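Propionate kinase (PDB 3KHY) probably catalyses the reversible, magnesium-dependent transfer of phosphate from ATP to acetate, giving acetyl phosphate and ADP, as in other acetokinases. Local coordinates at residues A[160-163]-A[164-168]. Numbering follows the deposited sequence.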
ATOM      1  N   TYR A 160     -13.567  13.137  -4.231  1.00 17.00           N
ATOM      2  CA  TYR A 160     -13.354  13.753  -5.541  1.00 19.85           C
ATOM      3  C   TYR A 160     -12.560  15.066  -5.472  1.00 20.55           C
ATOM      4  O   TYR A 160     -11.633  15.286  -6.249  1.00 20.45           O
ATOM      5  CB  TYR A 160     -14.718  14.016  -6.205  1.00 19.66           C
ATOM      6  CG  TYR A 160     -14.619  14.610  -7.587  1.00 24.75           C
ATOM      7  CD1 TYR A 160     -14.466  15.981  -7.769  1.00 23.21           C
ATOM      8  CD2 TYR A 160     -14.674  13.798  -8.714  1.00 26.45           C
ATOM      9  CE1 TYR A 160     -14.367  16.520  -9.039  1.00 32.28           C
ATOM     10  CE2 TYR A 160     -14.583  14.329  -9.985  1.00 24.09           C
ATOM     11  CZ  TYR A 160     -14.426  15.689 -10.142  1.00 27.41           C
ATOM     12  OH  TYR A 160     -14.333  16.207 -11.410  1.00 34.07           O
ATOM     13  N   GLU A 161     -12.930  15.943  -4.546  1.00 23.31           N
ATOM     14  CA  GLU A 161     -12.293  17.256  -4.456  1.00 21.85           C
ATOM     15  C   GLU A 161     -10.811  17.198  -4.102  1.00 22.21           C
ATOM     16  O   GLU A 161     -10.030  18.018  -4.572  1.00 21.48           O
ATOM     17  CB  GLU A 161     -13.017  18.136  -3.442  1.00 31.25           C
ATOM     18  CG  GLU A 161     -12.420  19.519  -3.318  1.00 42.39           C
ATOM     19  CD  GLU A 161     -13.370  20.494  -2.651  1.00 58.78           C
ATOM     20  OE1 GLU A 161     -14.065  21.236  -3.381  1.00 60.03           O
ATOM     21  OE2 GLU A 161     -13.424  20.510  -1.402  1.00 63.58           O
ATOM     22  N   LEU A 162     -10.429  16.246  -3.257  1.00 20.40           N
ATOM     23  CA  LEU A 162      -9.022  16.090  -2.906  1.00 24.56           C
ATOM     24  C   LEU A 162      -8.210  15.597  -4.105  1.00 18.86           C
ATOM     25  O   LEU A 162      -7.092  16.052  -4.348  1.00 21.43           O
ATOM     26  CB  LEU A 162      -8.871  15.150  -1.714  1.00 19.85           C
ATOM     27  CG  LEU A 162      -9.392  15.752  -0.405  1.00 22.95           C
ATOM     28  CD1 LEU A 162      -9.253  14.748   0.715  1.00 27.18           C
ATOM     29  CD2 LEU A 162      -8.601  17.010  -0.078  1.00 26.50           C
ATOM     30  N   THR A 163      -8.791  14.671  -4.852  1.00 16.99           N
ATOM     31  CA  THR A 163      -8.175  14.150  -6.065  1.00 19.01           C
ATOM     32  C   THR A 163      -7.956  15.247  -7.102  1.00 20.94           C
ATOM     33  O   THR A 163      -6.861  15.387  -7.645  1.00 21.83           O
ATOM     34  CB  THR A 163      -9.048  13.044  -6.674  1.00 18.31           C
ATOM     35  OG1 THR A 163      -9.152  11.971  -5.736  1.00 19.31           O
ATOM     36  CG2 THR A 163      -8.455  12.523  -7.992  1.00 17.44           C
ATOM     37  N   HIS A 164      -9.001  16.031  -7.357  1.00 20.82           N
ATOM     38  CA  HIS A 164      -9.005  16.944  -8.501  1.00 22.63           C
ATOM     39  C   HIS A 164      -8.648  18.400  -8.182  1.00 25.43           C
ATOM     40  O   HIS A 164      -7.755  18.963  -8.804  1.00 30.50           O
ATOM     41  CB  HIS A 164     -10.331  16.826  -9.258  1.00 25.41           C
ATOM     42  CG  HIS A 164     -10.583  15.443  -9.776  1.00 27.66           C
ATOM     43  ND1 HIS A 164      -9.938  14.938 -10.885  1.00 27.73           N
ATOM     44  CD2 HIS A 164     -11.367  14.443  -9.309  1.00 24.06           C
ATOM     45  CE1 HIS A 164     -10.338  13.697 -11.098  1.00 29.26           C
ATOM     46  NE2 HIS A 164     -11.200  13.370 -10.151  1.00 28.81           N
ATOM     47  N   LYS A 165      -9.311  19.006  -7.207  1.00 23.76           N
ATOM     48  CA  LYS A 165      -8.947  20.373  -6.846  1.00 23.80           C
ATOM     49  C   LYS A 165      -7.530  20.414  -6.280  1.00 27.32           C
ATOM     50  O   LYS A 165      -6.758  21.314  -6.585  1.00 27.40           O
ATOM     51  CB  LYS A 165      -9.936  20.956  -5.835  1.00 22.98           C
ATOM     52  CG  LYS A 165      -9.679  22.416  -5.483  1.00 27.99           C
ATOM     53  CD  LYS A 165     -10.790  22.936  -4.589  1.00 37.61           C
ATOM     54  CE  LYS A 165     -10.523  24.362  -4.142  1.00 47.59           C
ATOM     55  NZ  LYS A 165     -11.639  24.879  -3.293  1.00 53.21           N
ATOM     56  N   HIS A 166      -7.182  19.420  -5.469  1.00 23.72           N
ATOM     57  CA  HIS A 166      -5.910  19.473  -4.759  1.00 24.46           C
ATOM     58  C   HIS A 166      -4.853  18.515  -5.307  1.00 23.64           C
ATOM     59  O   HIS A 166      -3.758  18.412  -4.756  1.00 23.99           O
ATOM     60  CB  HIS A 166      -6.129  19.297  -3.251  1.00 21.53           C
ATOM     61  CG  HIS A 166      -7.004  20.359  -2.655  1.00 25.45           C
ATOM     62  ND1 HIS A 166      -8.307  20.125  -2.260  1.00 28.60           N
ATOM     63  CD2 HIS A 166      -6.777  21.675  -2.430  1.00 22.94           C
ATOM     64  CE1 HIS A 166      -8.833  21.240  -1.790  1.00 30.30           C
ATOM     65  NE2 HIS A 166      -7.929  22.197  -1.884  1.00 25.27           N
ATOM     66  N   ASN A 167      -5.185  17.835  -6.402  1.00 23.19           N
ATOM     67  CA  ASN A 167      -4.193  17.083  -7.166  1.00 21.94           C
ATOM     68  C   ASN A 167      -3.532  15.947  -6.382  1.00 18.16           C
ATOM     69  O   ASN A 167      -2.377  15.599  -6.636  1.00 20.01           O
ATOM     70  CB  ASN A 167      -3.127  18.046  -7.692  1.00 21.82           C
ATOM     71  CG  ASN A 167      -3.731  19.176  -8.510  1.00 31.50           C
ATOM     72  OD1 ASN A 167      -4.436  18.935  -9.490  1.00 30.26           O
ATOM     73  ND2 ASN A 167      -3.475  20.412  -8.100  1.00 28.34           N
ATOM     74  N   ILE A 168      -4.260  15.388  -5.419  1.00 18.01           N
ATOM     75  CA  ILE A 168      -3.737  14.280  -4.638  1.00 14.43           C
ATOM     76  C   ILE A 168      -4.027  12.976  -5.363  1.00 18.38           C
ATOM     77  O   ILE A 168      -5.191  12.593  -5.536  1.00 16.96           O
ATOM     78  CB  ILE A 168      -4.337  14.240  -3.218  1.00 19.35           C
ATOM     79  CG1 ILE A 168      -4.025  15.546  -2.484  1.00 23.99           C
ATOM     80  CG2 ILE A 168      -3.810  13.036  -2.445  1.00 16.36           C
ATOM     81  CD1 ILE A 168      -4.772  15.707  -1.173  1.00 23.25           C
TER
HETATM   82  O   HOH W   1      -6.749  10.397  -5.835  1.00 11.77           O
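The carbonyl oxygen of E161 takes two backbone donors: K165 N at 2.9 Å, a weak, bent bond, and H166 N at 3.3 Å, lying in the carbonyl plane. The second, an i+5 bond, makes a pi-type turn at the C-terminus of the short helix 160-164, which is closed by a left-handed residue, N167. With the positive phi of N167 (62°), the chain swings back so that I168 N reaches L162 O at 3.1 Å. Upstream, H164 N bonds to Y160 O in the regular helical pattern.

On one flank the H164 imidazole fits between two neighbours. Its CD2 sits over the middle of the Y160 ring, 3.3 Å from Y160 CE2, with the ring planes inclined by 37°. T163 CG2 makes a CH-pi contact with the opposite imidazole face, 3.7 Å from the ring centroid. The tyrosine reaches the histidine because its CG is anti to the backbone N (chi1 -178°). E161 and K165 run side by side with aliphatic parts touching, but E161 OE1 and K165 NZ remain too far apart for a salt bridge. L162 CD2 lies against H166 ND1, and buried L162 and I168 run alongside each other, L162 CB near I168 CD1.

Far from the annotated sites, the turn belongs to the homodimer interface: L162 packs on M259, and I168 on Y244, both of the second subunit. One water bridges T163 OG1, at 2.9 Å, and I168 O, to which it donates a 2.7 Å bond.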